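Local atomic coordinates of 2,5-dihydroxypyridine 5,6-dioxygenase (Pseudomonas putida KT2440, PDB entry 7CUP), a protein that catalyses the iron-dependent, dioxygenolytic ring cleavage of 2,5-dihydroxypyridine to N-formylmaleamate in the aerobic breakdown of nicotinate. Residues Pro218-Cys223 and His282-Gly287; Ala122-Glu127 and Met288-Arg293; Glu23-Ala28 and Ala93-Val98; Lys17-Asp22 and Gly179-Pro184; Ala161-His166 and Gly206-Asp211. All coordinates share one frame; numbering follows the deposited sequence.

Contact 1: Pro218-Cys223 and His282-Gly287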
# COMPACT_ATOMS: atom_id res chain seq x y z
N PRO A 218 -6.34 12.87 -29.41
CA PRO A 218 -5.56 11.96 -28.55
C PRO A 218 -4.95 10.68 -29.15
O PRO A 218 -4.54 9.85 -28.37
CB PRO A 218 -6.62 11.52 -27.52
CG PRO A 218 -7.88 11.45 -28.34
CD PRO A 218 -7.79 12.59 -29.34
N PHE A 219 -4.82 10.53 -30.47
CA PHE A 219 -4.24 9.31 -31.08
C PHE A 219 -2.76 9.22 -30.71
O PHE A 219 -2.24 8.11 -30.60
CB PHE A 219 -4.40 9.24 -32.60
CG PHE A 219 -5.79 9.43 -33.17
CD1 PHE A 219 -6.92 9.33 -32.37
CD2 PHE A 219 -5.96 9.74 -34.51
CE1 PHE A 219 -8.18 9.53 -32.92
CE2 PHE A 219 -7.22 9.92 -35.06
CZ PHE A 219 -8.33 9.85 -34.24
N LYS A 220 -2.08 10.35 -30.58
CA LYS A 220 -0.63 10.42 -30.26
C LYS A 220 0.19 9.62 -31.28
O LYS A 220 1.06 8.86 -30.86
CB LYS A 220 -0.40 9.95 -28.82
CG LYS A 220 -1.09 10.80 -27.78
CD LYS A 220 -1.32 10.14 -26.47
CE LYS A 220 -1.82 11.12 -25.46
NZ LYS A 220 -2.69 10.46 -24.46
N ASN A 221 -0.07 9.83 -32.57
CA ASN A 221 0.69 9.22 -33.69
C ASN A 221 1.30 10.36 -34.47
O ASN A 221 0.67 11.40 -34.57
CB ASN A 221 -0.19 8.41 -34.65
CG ASN A 221 -0.72 7.15 -34.01
OD1 ASN A 221 -1.85 6.70 -34.30
ND2 ASN A 221 0.10 6.56 -33.16
N TYR A 222 2.51 10.16 -34.96
CA TYR A 222 3.08 10.95 -36.08
C TYR A 222 2.50 10.39 -37.38
O TYR A 222 2.67 9.18 -37.62
CB TYR A 222 4.60 10.89 -36.05
CG TYR A 222 5.23 11.45 -34.81
CD1 TYR A 222 5.49 12.80 -34.69
CD2 TYR A 222 5.66 10.62 -33.78
CE1 TYR A 222 6.16 13.32 -33.59
CE2 TYR A 222 6.31 11.13 -32.67
CZ TYR A 222 6.55 12.49 -32.55
OH TYR A 222 7.17 12.98 -31.43
N CYS A 223 1.84 11.21 -38.18
CA CYS A 223 1.31 10.78 -39.51
C CYS A 223 2.46 10.22 -40.36
O CYS A 223 3.51 10.88 -40.43
CB CYS A 223 0.63 11.93 -40.23
SG CYS A 223 -0.89 12.44 -39.38
N HIS A 282 7.44 8.56 -25.43
CA HIS A 282 6.46 8.29 -24.35
C HIS A 282 5.45 7.19 -24.75
O HIS A 282 5.30 6.90 -25.96
CB HIS A 282 5.79 9.62 -23.98
CG HIS A 282 6.55 10.41 -22.99
ND1 HIS A 282 6.50 10.09 -21.66
CD2 HIS A 282 7.34 11.50 -23.13
CE1 HIS A 282 7.25 10.96 -21.00
NE2 HIS A 282 7.75 11.84 -21.89
N ASP A 283 4.83 6.57 -23.75
CA ASP A 283 3.63 5.73 -23.96
C ASP A 283 2.40 6.65 -23.93
O ASP A 283 2.44 7.72 -23.30
CB ASP A 283 3.58 4.54 -22.99
CG ASP A 283 4.69 3.53 -23.24
OD1 ASP A 283 5.02 3.28 -24.41
OD2 ASP A 283 5.25 3.01 -22.26
N ARG A 284 1.31 6.21 -24.55
CA ARG A 284 0.08 7.03 -24.64
C ARG A 284 -0.43 7.40 -23.25
O ARG A 284 -0.89 8.53 -23.06
CB ARG A 284 -0.99 6.26 -25.42
CG ARG A 284 -0.63 6.06 -26.88
CD ARG A 284 -1.89 5.88 -27.70
NE ARG A 284 -1.55 5.71 -29.09
CZ ARG A 284 -1.04 4.60 -29.61
NH1 ARG A 284 -0.83 3.54 -28.84
NH2 ARG A 284 -0.76 4.54 -30.90
N ASN A 285 -0.33 6.51 -22.28
CA ASN A 285 -1.01 6.74 -20.98
C ASN A 285 -0.12 7.60 -20.09
O ASN A 285 -0.54 7.89 -18.98
CB ASN A 285 -1.44 5.42 -20.33
CG ASN A 285 -2.47 4.64 -21.14
OD1 ASN A 285 -3.36 5.24 -21.75
ND2 ASN A 285 -2.35 3.32 -21.16
N ASP A 286 1.08 7.98 -20.51
CA ASP A 286 1.98 8.82 -19.67
C ASP A 286 1.31 10.16 -19.38
O ASP A 286 1.53 10.68 -18.31
CB ASP A 286 3.32 9.06 -20.34
CG ASP A 286 4.15 7.79 -20.44
OD1 ASP A 286 3.72 6.77 -19.88
OD2 ASP A 286 5.20 7.83 -21.10
N GLY A 287 0.57 10.71 -20.33
CA GLY A 287 -0.02 12.06 -20.21
C GLY A 287 -0.79 12.44 -21.46
O GLY A 287 -0.98 11.60 -22.34
O HOH W 1 -4.18 7.77 -23.29

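Contact 2: Ala122-Glu127 and Met288-Arg293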
# COMPACT_ATOMS: atom_id res chain seq x y z
N ALA A 122 -2.67 20.44 -13.18
CA ALA A 122 -1.33 19.83 -13.00
C ALA A 122 -1.51 18.30 -13.03
O ALA A 122 -1.80 17.74 -11.97
CB ALA A 122 -0.67 20.28 -11.71
N VAL A 123 -1.39 17.69 -14.21
CA VAL A 123 -1.72 16.25 -14.37
C VAL A 123 -0.59 15.53 -15.12
O VAL A 123 -0.53 14.28 -15.01
CB VAL A 123 -3.07 16.04 -15.06
CG1 VAL A 123 -4.20 16.36 -14.11
CG2 VAL A 123 -3.20 16.82 -16.37
N GLU A 124 0.29 16.28 -15.80
CA GLU A 124 1.40 15.66 -16.56
C GLU A 124 2.37 15.08 -15.54
O GLU A 124 2.42 15.51 -14.39
CB GLU A 124 2.10 16.64 -17.50
CG GLU A 124 1.28 17.08 -18.68
CD GLU A 124 0.87 16.02 -19.69
OE1 GLU A 124 1.44 16.03 -20.78
OE2 GLU A 124 -0.12 15.29 -19.42
N PRO A 125 3.17 14.07 -15.96
CA PRO A 125 4.16 13.46 -15.08
C PRO A 125 5.18 14.46 -14.52
O PRO A 125 5.55 15.43 -15.18
CB PRO A 125 4.89 12.45 -15.99
CG PRO A 125 4.02 12.25 -17.20
CD PRO A 125 3.17 13.50 -17.32
N PRO A 126 5.69 14.25 -13.29
CA PRO A 126 6.64 15.18 -12.67
C PRO A 126 7.82 15.58 -13.57
O PRO A 126 8.22 16.72 -13.54
CB PRO A 126 7.16 14.40 -11.45
CG PRO A 126 6.01 13.47 -11.09
CD PRO A 126 5.32 13.13 -12.40
N GLU A 127 8.36 14.64 -14.36
CA GLU A 127 9.53 14.93 -15.22
C GLU A 127 9.14 15.99 -16.28
O GLU A 127 10.00 16.82 -16.67
CB GLU A 127 10.10 13.65 -15.85
CG GLU A 127 10.67 12.67 -14.82
CD GLU A 127 9.70 12.05 -13.82
OE1 GLU A 127 8.49 11.90 -14.17
OE2 GLU A 127 10.15 11.74 -12.66
N MET A 288 -1.21 13.69 -21.56
CA MET A 288 -2.01 14.20 -22.71
C MET A 288 -1.10 14.83 -23.78
O MET A 288 -1.61 15.22 -24.83
CB MET A 288 -3.03 15.20 -22.18
CG MET A 288 -2.42 16.51 -21.72
SD MET A 288 -3.75 17.65 -21.20
CE MET A 288 -4.66 16.54 -20.13
N CYS A 289 0.21 14.87 -23.58
CA CYS A 289 1.21 15.37 -24.55
C CYS A 289 0.98 16.88 -24.76
O CYS A 289 0.58 17.35 -25.86
CB CYS A 289 1.24 14.59 -25.86
SG CYS A 289 2.74 14.95 -26.82
N MET A 290 1.31 17.63 -23.72
CA MET A 290 1.39 19.11 -23.80
C MET A 290 2.56 19.54 -24.70
O MET A 290 2.43 20.62 -25.27
CB MET A 290 1.52 19.73 -22.41
CG MET A 290 0.23 19.64 -21.63
SD MET A 290 -1.22 20.28 -22.53
CE MET A 290 -0.77 21.99 -22.73
N ASP A 291 3.59 18.71 -24.86
CA ASP A 291 4.71 18.99 -25.79
C ASP A 291 4.16 19.24 -27.20
O ASP A 291 4.61 20.19 -27.85
CB ASP A 291 5.71 17.84 -25.79
CG ASP A 291 6.71 17.91 -24.66
OD1 ASP A 291 7.72 18.66 -24.82
OD2 ASP A 291 6.51 17.22 -23.65
N ALA A 292 3.24 18.39 -27.67
CA ALA A 292 2.65 18.44 -29.01
C ALA A 292 1.80 19.70 -29.12
O ALA A 292 1.82 20.31 -30.18
CB ALA A 292 1.83 17.19 -29.28
N ARG A 293 1.07 20.08 -28.07
CA ARG A 293 0.20 21.28 -28.15
C ARG A 293 1.05 22.55 -28.15
O ARG A 293 0.62 23.55 -28.77
CB ARG A 293 -0.83 21.33 -27.02
CG ARG A 293 -1.85 20.20 -27.04
CD ARG A 293 -2.87 20.33 -25.95
NE ARG A 293 -3.88 19.31 -26.14
CZ ARG A 293 -3.76 18.03 -25.81
NH1 ARG A 293 -2.64 17.60 -25.23
NH2 ARG A 293 -4.76 17.18 -26.04
O HOH W 2 3.98 16.39 -22.98

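Contact 3: Glu23-Ala28 and Ala93-Val98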
# COMPACT_ATOMS: atom_id res chain seq x y z
N GLU A 23 0.28 33.35 2.82
CA GLU A 23 -0.41 33.11 4.10
C GLU A 23 -1.83 33.69 4.04
O GLU A 23 -2.59 33.37 4.93
CB GLU A 23 0.39 33.68 5.28
CG GLU A 23 0.34 35.19 5.41
CD GLU A 23 1.17 35.97 4.40
OE1 GLU A 23 2.10 35.39 3.79
OE2 GLU A 23 0.89 37.18 4.23
N THR A 24 -2.20 34.53 3.08
CA THR A 24 -3.60 35.07 3.08
C THR A 24 -4.51 34.07 2.35
O THR A 24 -5.75 34.25 2.33
CB THR A 24 -3.61 36.47 2.47
OG1 THR A 24 -3.31 36.36 1.07
CG2 THR A 24 -2.56 37.36 3.11
N GLN A 25 -3.93 33.05 1.73
CA GLN A 25 -4.66 32.31 0.68
C GLN A 25 -5.07 30.92 1.19
O GLN A 25 -4.39 30.33 2.05
CB GLN A 25 -3.80 32.23 -0.56
CG GLN A 25 -3.40 33.57 -1.15
CD GLN A 25 -4.54 34.19 -1.90
OE1 GLN A 25 -4.86 33.80 -3.03
NE2 GLN A 25 -5.17 35.16 -1.25
N SER A 26 -6.15 30.40 0.61
CA SER A 26 -6.61 29.01 0.80
C SER A 26 -6.46 28.24 -0.51
O SER A 26 -6.84 28.74 -1.59
CB SER A 26 -8.01 28.99 1.31
OG SER A 26 -8.01 29.44 2.65
N VAL A 27 -5.87 27.06 -0.40
CA VAL A 27 -5.65 26.15 -1.56
C VAL A 27 -6.47 24.88 -1.34
O VAL A 27 -6.33 24.25 -0.27
CB VAL A 27 -4.16 25.82 -1.71
CG1 VAL A 27 -3.95 24.82 -2.84
CG2 VAL A 27 -3.32 27.08 -1.92
N ALA A 28 -7.26 24.50 -2.33
CA ALA A 28 -7.90 23.17 -2.41
C ALA A 28 -7.17 22.35 -3.47
O ALA A 28 -7.00 22.84 -4.62
CB ALA A 28 -9.37 23.34 -2.73
N ALA A 93 -14.83 27.86 -2.32
CA ALA A 93 -14.33 28.28 -0.99
C ALA A 93 -12.86 28.67 -1.07
O ALA A 93 -12.46 29.54 -0.31
CB ALA A 93 -14.55 27.20 0.04
N ALA A 94 -12.08 28.01 -1.94
CA ALA A 94 -10.61 28.19 -2.03
C ALA A 94 -10.27 29.46 -2.81
O ALA A 94 -11.03 29.85 -3.71
CB ALA A 94 -10.00 26.98 -2.70
N ASP A 95 -9.08 30.02 -2.59
CA ASP A 95 -8.54 31.07 -3.49
C ASP A 95 -8.01 30.41 -4.77
O ASP A 95 -8.17 30.96 -5.86
CB ASP A 95 -7.49 31.90 -2.78
CG ASP A 95 -8.11 32.70 -1.64
OD1 ASP A 95 -8.92 33.61 -1.93
OD2 ASP A 95 -7.82 32.36 -0.48
N LEU A 96 -7.38 29.25 -4.63
CA LEU A 96 -6.73 28.55 -5.77
C LEU A 96 -7.05 27.07 -5.65
O LEU A 96 -6.98 26.52 -4.52
CB LEU A 96 -5.22 28.78 -5.71
CG LEU A 96 -4.45 28.17 -6.90
CD1 LEU A 96 -3.45 29.17 -7.48
CD2 LEU A 96 -3.73 26.91 -6.50
N VAL A 97 -7.45 26.45 -6.75
CA VAL A 97 -7.66 24.97 -6.83
C VAL A 97 -6.49 24.42 -7.64
O VAL A 97 -6.22 25.01 -8.71
CB VAL A 97 -9.02 24.63 -7.49
CG1 VAL A 97 -9.17 23.13 -7.70
CG2 VAL A 97 -10.16 25.19 -6.65
N VAL A 98 -5.76 23.44 -7.09
CA VAL A 98 -4.82 22.60 -7.88
C VAL A 98 -5.62 21.41 -8.38
O VAL A 98 -5.98 20.58 -7.58
CB VAL A 98 -3.62 22.12 -7.07
CG1 VAL A 98 -2.73 21.26 -7.94
CG2 VAL A 98 -2.85 23.29 -6.48
O HOH W 3 -8.22 32.73 2.04

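Contact 4: Lys17-Asp22 and Gly179-Pro184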
# COMPACT_ATOMS: atom_id res chain seq x y z
N LYS A 17 3.83 30.02 -5.66
CA LYS A 17 4.34 31.41 -5.49
C LYS A 17 4.00 32.25 -6.73
O LYS A 17 3.39 33.32 -6.57
CB LYS A 17 5.83 31.40 -5.18
CG LYS A 17 6.17 31.92 -3.79
CD LYS A 17 7.64 32.01 -3.48
CE LYS A 17 8.09 30.86 -2.60
NZ LYS A 17 9.56 30.74 -2.55
N LEU A 18 4.35 31.79 -7.93
CA LEU A 18 4.02 32.53 -9.16
C LEU A 18 2.50 32.70 -9.22
O LEU A 18 2.04 33.70 -9.77
CB LEU A 18 4.55 31.77 -10.38
CG LEU A 18 6.05 31.86 -10.59
CD1 LEU A 18 6.49 30.99 -11.76
CD2 LEU A 18 6.49 33.32 -10.79
N SER A 19 1.75 31.74 -8.70
CA SER A 19 0.26 31.75 -8.65
C SER A 19 -0.27 32.61 -7.49
O SER A 19 -1.48 32.56 -7.23
CB SER A 19 -0.28 30.33 -8.57
OG SER A 19 -0.06 29.62 -9.77
N ARG A 20 0.60 33.35 -6.79
CA ARG A 20 0.24 34.33 -5.72
C ARG A 20 -0.36 33.62 -4.51
O ARG A 20 -1.19 34.20 -3.79
CB ARG A 20 -0.62 35.46 -6.30
CG ARG A 20 0.20 36.40 -7.18
CD ARG A 20 -0.40 37.76 -7.52
NE ARG A 20 -0.32 37.97 -8.96
CZ ARG A 20 0.80 38.20 -9.67
NH1 ARG A 20 1.98 38.28 -9.07
NH2 ARG A 20 0.73 38.35 -10.99
N VAL A 21 0.10 32.40 -4.23
CA VAL A 21 -0.27 31.73 -2.96
C VAL A 21 0.64 32.25 -1.86
O VAL A 21 1.85 32.28 -2.07
CB VAL A 21 -0.16 30.21 -3.07
CG1 VAL A 21 -0.33 29.54 -1.74
CG2 VAL A 21 -1.14 29.68 -4.10
N ASP A 22 0.07 32.64 -0.73
CA ASP A 22 0.82 33.07 0.48
C ASP A 22 -0.09 32.83 1.67
O ASP A 22 -1.16 32.21 1.50
CB ASP A 22 1.29 34.54 0.37
CG ASP A 22 0.14 35.53 0.19
OD1 ASP A 22 -0.97 35.26 0.69
OD2 ASP A 22 0.37 36.53 -0.51
N GLY A 179 1.14 28.85 -17.81
CA GLY A 179 1.61 27.82 -16.86
C GLY A 179 1.29 28.09 -15.40
O GLY A 179 1.68 27.27 -14.55
N TYR A 180 0.63 29.20 -15.06
CA TYR A 180 0.36 29.51 -13.63
C TYR A 180 -0.91 30.35 -13.53
O TYR A 180 -1.32 30.95 -14.55
CB TYR A 180 1.63 30.02 -12.94
CG TYR A 180 2.25 31.31 -13.42
CD1 TYR A 180 3.27 31.32 -14.36
CD2 TYR A 180 1.89 32.54 -12.86
CE1 TYR A 180 3.87 32.50 -14.77
CE2 TYR A 180 2.50 33.73 -13.25
CZ TYR A 180 3.49 33.71 -14.21
OH TYR A 180 4.08 34.89 -14.58
N ALA A 181 -1.57 30.28 -12.37
CA ALA A 181 -2.88 30.90 -12.08
C ALA A 181 -2.74 32.04 -11.07
O ALA A 181 -3.17 31.85 -9.91
CB ALA A 181 -3.83 29.85 -11.58
N ASP A 182 -2.23 33.19 -11.54
CA ASP A 182 -1.83 34.38 -10.74
C ASP A 182 -3.01 35.35 -10.62
O ASP A 182 -3.09 36.04 -9.63
CB ASP A 182 -0.56 35.06 -11.29
CG ASP A 182 -0.63 35.46 -12.75
OD1 ASP A 182 -1.36 34.79 -13.51
OD2 ASP A 182 0.07 36.42 -13.11
N GLU A 183 -3.93 35.37 -11.54
CA GLU A 183 -5.00 36.39 -11.50
C GLU A 183 -6.31 35.76 -11.05
O GLU A 183 -6.59 34.60 -11.33
CB GLU A 183 -5.09 37.04 -12.87
CG GLU A 183 -3.95 37.99 -13.08
CD GLU A 183 -4.00 38.60 -14.45
OE1 GLU A 183 -2.91 38.79 -15.04
OE2 GLU A 183 -5.14 38.81 -14.94
N PRO A 184 -7.19 36.56 -10.42
CA PRO A 184 -8.45 36.02 -9.92
C PRO A 184 -9.29 35.55 -11.12
O PRO A 184 -9.22 36.15 -12.18
CB PRO A 184 -9.09 37.19 -9.13
CG PRO A 184 -8.05 38.32 -9.13
CD PRO A 184 -7.04 38.01 -10.22

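Contact 5: Ala161-His166 and Gly206-Asp211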
# COMPACT_ATOMS: atom_id res chain seq x y z
N ALA A 161 3.31 21.75 -47.68
CA ALA A 161 2.58 20.47 -47.78
C ALA A 161 1.19 20.73 -48.36
O ALA A 161 0.52 19.75 -48.73
CB ALA A 161 2.51 19.81 -46.42
N GLY A 162 0.74 21.98 -48.36
CA GLY A 162 -0.51 22.40 -49.02
C GLY A 162 -1.57 22.97 -48.08
O GLY A 162 -2.74 23.00 -48.48
N SER A 163 -1.21 23.39 -46.87
CA SER A 163 -2.18 24.09 -46.00
C SER A 163 -2.43 25.45 -46.64
O SER A 163 -1.44 26.06 -47.04
CB SER A 163 -1.70 24.19 -44.57
OG SER A 163 -1.86 22.94 -43.91
N ASP A 164 -3.70 25.84 -46.79
CA ASP A 164 -4.14 27.18 -47.24
C ASP A 164 -5.51 27.44 -46.60
O ASP A 164 -6.52 27.00 -47.12
CB ASP A 164 -4.13 27.28 -48.77
CG ASP A 164 -4.30 28.70 -49.28
OD1 ASP A 164 -4.95 28.85 -50.33
OD2 ASP A 164 -3.78 29.64 -48.64
N PHE A 165 -5.50 28.06 -45.42
CA PHE A 165 -6.63 28.06 -44.46
C PHE A 165 -6.88 29.51 -44.02
O PHE A 165 -5.92 30.23 -43.67
CB PHE A 165 -6.29 27.14 -43.27
CG PHE A 165 -7.32 27.13 -42.18
CD1 PHE A 165 -8.53 26.47 -42.37
CD2 PHE A 165 -7.12 27.83 -41.01
CE1 PHE A 165 -9.50 26.48 -41.38
CE2 PHE A 165 -8.09 27.85 -40.02
CZ PHE A 165 -9.28 27.18 -40.21
N HIS A 166 -8.14 29.93 -44.03
CA HIS A 166 -8.52 31.31 -43.67
C HIS A 166 -9.60 31.27 -42.59
O HIS A 166 -10.61 30.56 -42.78
CB HIS A 166 -8.97 32.13 -44.89
CG HIS A 166 -8.96 33.61 -44.64
ND1 HIS A 166 -7.78 34.35 -44.55
CD2 HIS A 166 -9.97 34.49 -44.45
CE1 HIS A 166 -8.07 35.61 -44.31
NE2 HIS A 166 -9.41 35.73 -44.24
N GLY A 206 -10.99 26.53 -46.32
CA GLY A 206 -9.80 26.16 -47.11
C GLY A 206 -9.30 24.76 -46.80
O GLY A 206 -10.14 23.87 -46.56
N THR A 207 -7.98 24.58 -46.79
CA THR A 207 -7.29 23.27 -46.69
C THR A 207 -6.29 23.29 -45.52
O THR A 207 -5.44 24.22 -45.45
CB THR A 207 -6.59 22.94 -48.01
OG1 THR A 207 -7.58 23.16 -49.01
CG2 THR A 207 -6.10 21.51 -48.11
N LEU A 208 -6.39 22.30 -44.62
CA LEU A 208 -5.32 21.99 -43.65
C LEU A 208 -4.77 20.61 -43.99
O LEU A 208 -5.55 19.66 -44.00
CB LEU A 208 -5.87 22.08 -42.23
CG LEU A 208 -6.21 23.50 -41.77
CD1 LEU A 208 -7.12 23.47 -40.55
CD2 LEU A 208 -4.95 24.34 -41.51
N VAL A 209 -3.47 20.54 -44.30
CA VAL A 209 -2.78 19.26 -44.60
C VAL A 209 -2.00 18.84 -43.36
O VAL A 209 -1.06 19.55 -42.93
CB VAL A 209 -1.88 19.37 -45.85
CG1 VAL A 209 -1.00 18.13 -46.03
CG2 VAL A 209 -2.71 19.66 -47.10
N LEU A 210 -2.37 17.70 -42.80
CA LEU A 210 -1.48 17.03 -41.82
C LEU A 210 -0.37 16.40 -42.66
O LEU A 210 -0.67 15.51 -43.44
CB LEU A 210 -2.26 15.98 -41.03
CG LEU A 210 -3.15 16.51 -39.91
CD1 LEU A 210 -4.25 17.40 -40.46
CD2 LEU A 210 -3.77 15.35 -39.14
N ASP A 211 0.83 16.94 -42.59
CA ASP A 211 1.98 16.38 -43.33
C ASP A 211 2.49 15.15 -42.60
O ASP A 211 2.09 14.93 -41.44
CB ASP A 211 3.09 17.41 -43.50
CG ASP A 211 4.07 17.05 -44.60
OD1 ASP A 211 3.81 16.05 -45.29
OD2 ASP A 211 5.03 17.78 -44.77
O HOH W 4 0.57 21.50 -43.17

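Contact 1: Pro218-Cys223 and His282-Gly287
Lys220 and Arg284 reach past each other between the turn of a short antiparallel hairpin (strands 215-216 and 221-222) and the loop leading into helix 290-294. Lys220 takes backbone angles of the left-handed region, and its CB lies oblique to the Arg284 guanidinium. With CG anti to the carbonyl carbon (chi1 -62°) and the chain extended beyond it, the ammonium is carried out to the 282-287 loop. Lys220 CD packs against Arg284 CB at 4.0 Å. CE comes within 3.3 Å of Gly287 O, and NZ, at the tip, gives hydrogen bonds of 3.0 Å each to Arg284 O and Gly287 O. The same ammonium forms a salt bridge with Asp71 and a weak bond to a water within hydrogen-bonding distance of Asn285 OD1. An alanine at Lys220 would probably leave these two carbonyls without their shared donor and Asp71 without its positive mate. Nearby, the loop enters a subunit interface: the backbone N atoms of Arg284 and Asn285 bond the carboxylate of Asp283 of a neighbouring subunit. Arg284 itself reaches back to the hairpin. Its NE donates to Phe219 O at 2.9 Å, nearly straight at 168°, with the carbonyl oxygen in the guanidinium plane.

Contact 2: Ala122-Glu127 and Met288-Arg293
Glu124 points its carboxylate at the start of helix 290-294, where it meets the backbone N-H groups of Met288, Cys289 and Met290 just as the helix begins. Its chain is bent at chi2 (-64°) and lies at about a right angle to both methionine side chains. Met288 CG comes up to OE2 at 3.5 Å, while Met290 CG passes 4.0 Å from Glu124 CG before its bent chain leads away. The two oxygens divide the work. OE2 uses its syn lone pair to accept from Met288 N at 2.9 Å, and OE1 takes weak bonds, both of 3.3 Å, from Cys289 N and Met290 N. A water that hydrogen-bonds to Asp291 N and OD2 adds a weak donation to OE1. Donors thus gather round this buried carboxylate at a helix N-terminus, a setting that would probably favour its negative charge. Cys289 is the N-cap residue, its SG accepting weakly from Ala292 N. At the side of the contact Val123 crosses Met288 at about a right angle, CG2 to CE 4.0 Å. The helix leads on to the iron site: Arg293 NE pairs with Asp320, an iron ligand. Arg293 NH1 donates to Met288 O at 2.6 Å, with the oxygen near the guanidinium plane but NH1 54° out of the carbonyl plane.

Contact 3: Glu23-Ala28 and Ala93-Val98
Ser26 to Ala28 and Leu96 to Val98 run side by side as neighbouring parallel strands of the five-stranded sheet of an alpha/beta domain, their short axes 29° apart. Backbone hydrogen bonds carry the pairing. Leu96 N donates to Ser26 O, Ala28 N to Leu96 O at 3.0 Å, and Val98 N to Ala28 O at 2.8 Å. Ser26 O is gripped twice, since Asp95 N also donates to it at 2.8 Å. CA-H...O contacts from Val27 CA to Leu96 O and from Val97 CA to Ala28 O accompany these bonds.

Polar side chains add to the pairing at its start: Asp95 OD2 accepts from Ser26 N at 2.8 Å through its anti lone pair. A water joins this OD2 to Thr24 O. The Gln25 amide stacks on the carboxylate with the planes 23° apart, OE1 lying 3.3 Å from Asp95 CB, while OE1 itself is bonded to Arg118.

Apolar contacts fall on the two faces of the sheet. Val27 CG1 meets Leu96 CD2 at 4.2 Å and Val98 CG2 at 4.1 Å; on the other face Ala28 CB touches Ala94 CB at 3.7 Å.

Strand 53-58 flanks 26-31 on one side and strand 118-121 flanks 96-99 on the other. Helix 5-18 covers the face of Leu96 and Val98 through Phe12 and Leu16, whereas Tyr55 of strand 53-58 packs on Ala28 and Ala94.

Contact 4: Lys17-Asp22 and Gly179-Pro184
The Tyr180 ring receives Leu18 CB over one face, a CH-pi contact 3.9 Å from the ring centroid and 18° off the normal, displaced toward the rim at CD2. Tyr178 meets the same ring edge-to-face. The other flat group, the Arg20 guanidinium, has Asp182 CB over one face; the two side chains lie alongside each other and point the same way, with guanidinium and carboxylate planes 43° apart. From that position Arg20 NH2 reaches Asp182 OD2 in a salt bridge of 2.9 Å, and Arg20 NE makes a weak bond to Asp182 O. Arg20 extends from the C-terminus of helix 5-18, where it is the C-prime residue, with positive phi, of a Schellman motif: Val21 N is bonded to Leu16 O and Arg20 N to Lys17 O. Ser19, the first residue to leave the helix, turns OG anti to its carbonyl carbon (chi1 -69°), where it accepts from Ala181 N at 3.1 Å. That hydroxyl also bonds Val15 O inside the helix. Ser19 O and Ala181 O, two acceptors, lie 3.2 Å apart, and Arg118 donates to them from NH2 and NE respectively. Asp182 likewise has further partners, Lys139 at OD2 and Tyr178 OH at OD1. Two cations thus share Asp182 OD2, which would probably favour the charged form of this carboxylate.

Contact 5: Ala161-His166 and Gly206-Asp211
Phe165 lays one ring face against Leu208, whose CD1 stands 3.9 Å from the centroid, 17° off the normal and displaced toward the rim at Phe165 CD1 and CE1. The other methyl, Leu208 CD2, touches Phe165 CB at 3.6 Å. Ile231, on the strand next to 207-210, packs on both residues. A leucine in place of Phe165 would probably lose the flat face on which Leu208 CD1 rests and disturb the packing toward Ile231. The edge strands 164-168 and 207-210 that carry these residues meet antiparallel and join two sheets. Asp164 and Thr207 form a hydrogen-bonded pair, with Asp164 N to Thr207 O at 2.7 Å and Thr207 N to Asp164 O at 2.8 Å. At Gly206 a side chain would run into Asp164 O. Beyond the pair a side chain takes over: Ser163 OG accepts from Val209 N at 2.9 Å, the bond nearly straight at 166°. Before it, Gly162 and Ser163 form a G1 beta bulge opposite Ser159, and Val209 CG2 packs 3.6 Å from Gly162 O. A water lies 2.9 Å from Ser163 OG and donates to Val209 O. A serine hydroxyl and a water thus continue the strand pairing where direct backbone bonds between the strands give out.

From the N terminus, contact 4 opens first at Lys17-Asp22, and contact 3 follows at once; its loop closes at Ala93-Val98, nested wholly inside that of contact 4. Contact 2 opens at Ala122-Glu127 and contact 5 at Ala161-His166, both before contact 4 closes at Gly179-Pro184, so contact 4 crosses each of them. Contact 5 then closes at Gly206-Asp211, and contact 1 opens and closes between 218 and 287; these two loops lie in series within that of contact 2, which closes last. Contacts 3 and 4 touch within the parallel-sheet domain. Contact 2 ties that domain to the iron-binding part and touches contact 1, while contact 1 meets contact 5 through Cys223.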